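PDB 3GTZ: putative translation initiation inhibitor from Salmonella typhimurium, which is of unproven function but belongs to the RutC (YjgF-like) family, whose members form trimers. Local coordinates for residues 28-33 against 104-109. Sequence-based numbering, arbitrary orientation.
Sequences GVPENL and PKYKVE
Pro30 lays its CD over one face of the Tyr106 ring, 3.9 Å from the ring centroid and 22° off the ring normal, which qualifies as a CH-pi contact displaced from the centroid. The tyrosine's edge is met by Leu33, whose CD2 lies near the ring plane, 3.4 Å from Tyr106 CE1; the leucine runs beside the tyrosine with its tip in the same direction. At the phenol end Val29 crosses obliquely, its CG2 4.0 Å from Tyr106 OH. Pro30 also leans on backbone, with CG 3.2 Å from Val108 O. In the YjgF-like fold this packing joins the loop leaving strand 23-28 to the start of its antiparallel neighbour, strand 108-115, and the loop leading into it; the end-to-end directions of 28-33 and 105-109 differ by 167°. Sheet pairing carries on past the contact through backbone hydrogen bonding between Gly28 and Ile110, while Gln40 of helix 37-54 ties both loops together, with NE2 hydrogen-bonded to Asn32 O and Lys105 O. At the far end, Lys107 NZ hydrogen-bonds to Lys105 O at 2.9 Å, from above the carbonyl plane, and lies 3.0 Å from Leu33 O at an angle too poor for another. Lys105 packs its CB 3.7 Å from Leu33 CB and sends NZ to a salt bridge with Asp34.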
ATOM      1  N   GLY A  28      -8.263   7.003  -5.832  1.00 47.89           N
ATOM      2  CA  GLY A  28      -9.212   7.416  -6.834  1.00 48.29           C
ATOM      3  C   GLY A  28     -10.009   6.224  -7.292  1.00 49.46           C
ATOM      4  O   GLY A  28      -9.462   5.150  -7.515  1.00 48.13           O
ATOM      5  N   VAL A  29     -11.314   6.422  -7.406  1.00 51.47           N
ATOM      6  CA  VAL A  29     -12.206   5.409  -7.899  1.00 53.34           C
ATOM      7  C   VAL A  29     -13.028   5.993  -9.043  1.00 54.28           C
ATOM      8  O   VAL A  29     -13.222   7.215  -9.108  1.00 54.14           O
ATOM      9  CB  VAL A  29     -13.115   4.872  -6.766  1.00 53.84           C
ATOM     10  CG1 VAL A  29     -12.289   4.597  -5.520  1.00 53.79           C
ATOM     11  CG2 VAL A  29     -14.210   5.864  -6.448  1.00 54.99           C
ATOM     12  N   PRO A  30     -13.486   5.135  -9.971  1.00 55.88           N
ATOM     13  CA  PRO A  30     -14.206   5.643 -11.147  1.00 57.31           C
ATOM     14  C   PRO A  30     -15.565   6.334 -10.881  1.00 57.99           C
ATOM     15  O   PRO A  30     -16.247   6.039  -9.900  1.00 57.41           O
ATOM     16  CB  PRO A  30     -14.373   4.390 -12.008  1.00 57.17           C
ATOM     17  CG  PRO A  30     -13.372   3.418 -11.483  1.00 56.28           C
ATOM     18  CD  PRO A  30     -13.322   3.680 -10.039  1.00 55.37           C
ATOM     19  N   GLU A  31     -15.930   7.270 -11.764  1.00 59.27           N
ATOM     20  CA  GLU A  31     -17.227   7.951 -11.686  1.00 60.30           C
ATOM     21  C   GLU A  31     -18.271   7.262 -12.573  1.00 60.21           C
ATOM     22  O   GLU A  31     -19.368   6.985 -12.127  1.00 60.05           O
ATOM     23  CB  GLU A  31     -17.092   9.427 -12.071  1.00 60.37           C
ATOM     24  CG  GLU A  31     -16.850  10.356 -10.863  1.00 63.07           C
ATOM     25  CD  GLU A  31     -16.247  11.737 -11.248  1.00 64.46           C
ATOM     26  OE1 GLU A  31     -16.017  11.984 -12.468  1.00 66.95           O
ATOM     27  OE2 GLU A  31     -16.000  12.556 -10.314  1.00 69.32           O
ATOM     28  N   ASN A  32     -17.915   6.992 -13.828  1.00 60.24           N
ATOM     29  CA  ASN A  32     -18.822   6.362 -14.790  1.00 59.55           C
ATOM     30  C   ASN A  32     -18.668   4.850 -14.731  1.00 58.85           C
ATOM     31  O   ASN A  32     -17.685   4.291 -15.210  1.00 58.38           O
ATOM     32  CB  ASN A  32     -18.521   6.884 -16.202  1.00 59.90           C
ATOM     33  CG  ASN A  32     -19.625   6.534 -17.247  1.00 61.59           C
ATOM     34  OD1 ASN A  32     -20.641   5.858 -16.961  1.00 61.76           O
ATOM     35  ND2 ASN A  32     -19.408   7.020 -18.480  1.00 65.00           N
ATOM     36  N   LEU A  33     -19.661   4.197 -14.148  1.00 58.29           N
ATOM     37  CA  LEU A  33     -19.595   2.768 -13.870  1.00 58.03           C
ATOM     38  C   LEU A  33     -19.746   1.922 -15.124  1.00 58.11           C
ATOM     39  O   LEU A  33     -19.203   0.806 -15.179  1.00 58.81           O
ATOM     40  CB  LEU A  33     -20.636   2.360 -12.807  1.00 57.67           C
ATOM     41  CG  LEU A  33     -20.512   2.943 -11.383  1.00 57.56           C
ATOM     42  CD1 LEU A  33     -21.720   2.488 -10.494  1.00 54.89           C
ATOM     43  CD2 LEU A  33     -19.151   2.627 -10.714  1.00 53.86           C
ATOM     44  N   PRO A 104     -18.438  -4.191  -8.639  1.00 60.34           N
ATOM     45  CA  PRO A 104     -18.123  -5.052  -9.792  1.00 60.43           C
ATOM     46  C   PRO A 104     -18.103  -4.340 -11.168  1.00 60.03           C
ATOM     47  O   PRO A 104     -17.672  -4.932 -12.160  1.00 59.70           O
ATOM     48  CB  PRO A 104     -19.206  -6.145  -9.736  1.00 60.54           C
ATOM     49  CG  PRO A 104     -20.343  -5.537  -8.955  1.00 60.73           C
ATOM     50  CD  PRO A 104     -19.776  -4.465  -8.075  1.00 60.79           C
ATOM     51  N   LYS A 105     -18.567  -3.096 -11.196  1.00 59.79           N
ATOM     52  CA  LYS A 105     -18.457  -2.220 -12.350  1.00 59.49           C
ATOM     53  C   LYS A 105     -17.122  -1.434 -12.427  1.00 59.32           C
ATOM     54  O   LYS A 105     -16.901  -0.702 -13.415  1.00 59.81           O
ATOM     55  CB  LYS A 105     -19.595  -1.199 -12.304  1.00 60.74           C
ATOM     56  CG  LYS A 105     -20.645  -1.368 -13.371  1.00 63.14           C
ATOM     57  CD  LYS A 105     -21.905  -2.052 -12.888  1.00 66.46           C
ATOM     58  CE  LYS A 105     -23.019  -1.920 -13.953  1.00 67.67           C
ATOM     59  NZ  LYS A 105     -23.301  -0.469 -14.293  1.00 70.46           N
ATOM     60  N   TYR A 106     -16.261  -1.533 -11.400  1.00 57.71           N
ATOM     61  CA  TYR A 106     -14.976  -0.816 -11.394  1.00 56.78           C
ATOM     62  C   TYR A 106     -13.960  -1.601 -12.173  1.00 54.99           C
ATOM     63  O   TYR A 106     -13.663  -2.736 -11.804  1.00 55.26           O
ATOM     64  CB  TYR A 106     -14.392  -0.669  -9.982  1.00 56.64           C
ATOM     65  CG  TYR A 106     -15.068   0.286  -9.033  1.00 56.63           C
ATOM     66  CD1 TYR A 106     -15.977   1.244  -9.470  1.00 56.48           C
ATOM     67  CD2 TYR A 106     -14.768   0.237  -7.673  1.00 57.24           C
ATOM     68  CE1 TYR A 106     -16.590   2.120  -8.562  1.00 57.21           C
ATOM     69  CE2 TYR A 106     -15.374   1.100  -6.759  1.00 56.35           C
ATOM     70  CZ  TYR A 106     -16.278   2.040  -7.205  1.00 56.92           C
ATOM     71  OH  TYR A 106     -16.864   2.908  -6.307  1.00 58.11           O
ATOM     72  N   LYS A 107     -13.376  -1.017 -13.216  1.00 53.10           N
ATOM     73  CA  LYS A 107     -12.318  -1.746 -13.923  1.00 52.02           C
ATOM     74  C   LYS A 107     -10.965  -1.393 -13.281  1.00 50.00           C
ATOM     75  O   LYS A 107     -10.014  -2.146 -13.368  1.00 49.76           O
ATOM     76  CB  LYS A 107     -12.322  -1.519 -15.465  1.00 52.05           C
ATOM     77  CG  LYS A 107     -13.677  -1.193 -16.143  1.00 52.54           C
ATOM     78  CD  LYS A 107     -14.705  -2.265 -16.111  1.00 53.96           C
ATOM     79  CE  LYS A 107     -15.990  -1.891 -16.927  1.00 54.49           C
ATOM     80  NZ  LYS A 107     -17.083  -1.022 -16.273  1.00 52.84           N
ATOM     81  N   VAL A 108     -10.905  -0.258 -12.600  1.00 48.40           N
ATOM     82  CA  VAL A 108      -9.640   0.288 -12.088  1.00 46.66           C
ATOM     83  C   VAL A 108      -9.878   1.059 -10.786  1.00 46.79           C
ATOM     84  O   VAL A 108     -10.980   1.551 -10.531  1.00 45.52           O
ATOM     85  CB  VAL A 108      -8.971   1.198 -13.131  1.00 45.67           C
ATOM     86  CG1 VAL A 108      -9.909   2.302 -13.547  1.00 44.41           C
ATOM     87  CG2 VAL A 108      -7.713   1.776 -12.604  1.00 45.56           C
ATOM     88  N   GLU A 109      -8.830   1.138  -9.972  1.00 47.10           N
ATOM     89  CA  GLU A 109      -8.800   1.974  -8.785  1.00 48.70           C
ATOM     90  C   GLU A 109      -7.329   2.389  -8.578  1.00 47.92           C
ATOM     91  O   GLU A 109      -6.415   1.653  -8.981  1.00 48.52           O
ATOM     92  CB  GLU A 109      -9.328   1.132  -7.649  1.00 48.79           C
ATOM     93  CG  GLU A 109      -9.510   1.755  -6.327  1.00 51.46           C
ATOM     94  CD  GLU A 109     -10.350   0.837  -5.416  1.00 53.13           C
ATOM     95  OE1 GLU A 109      -9.906   0.563  -4.268  1.00 61.31           O
ATOM     96  OE2 GLU A 109     -11.422   0.356  -5.877  1.00 56.74           O
TER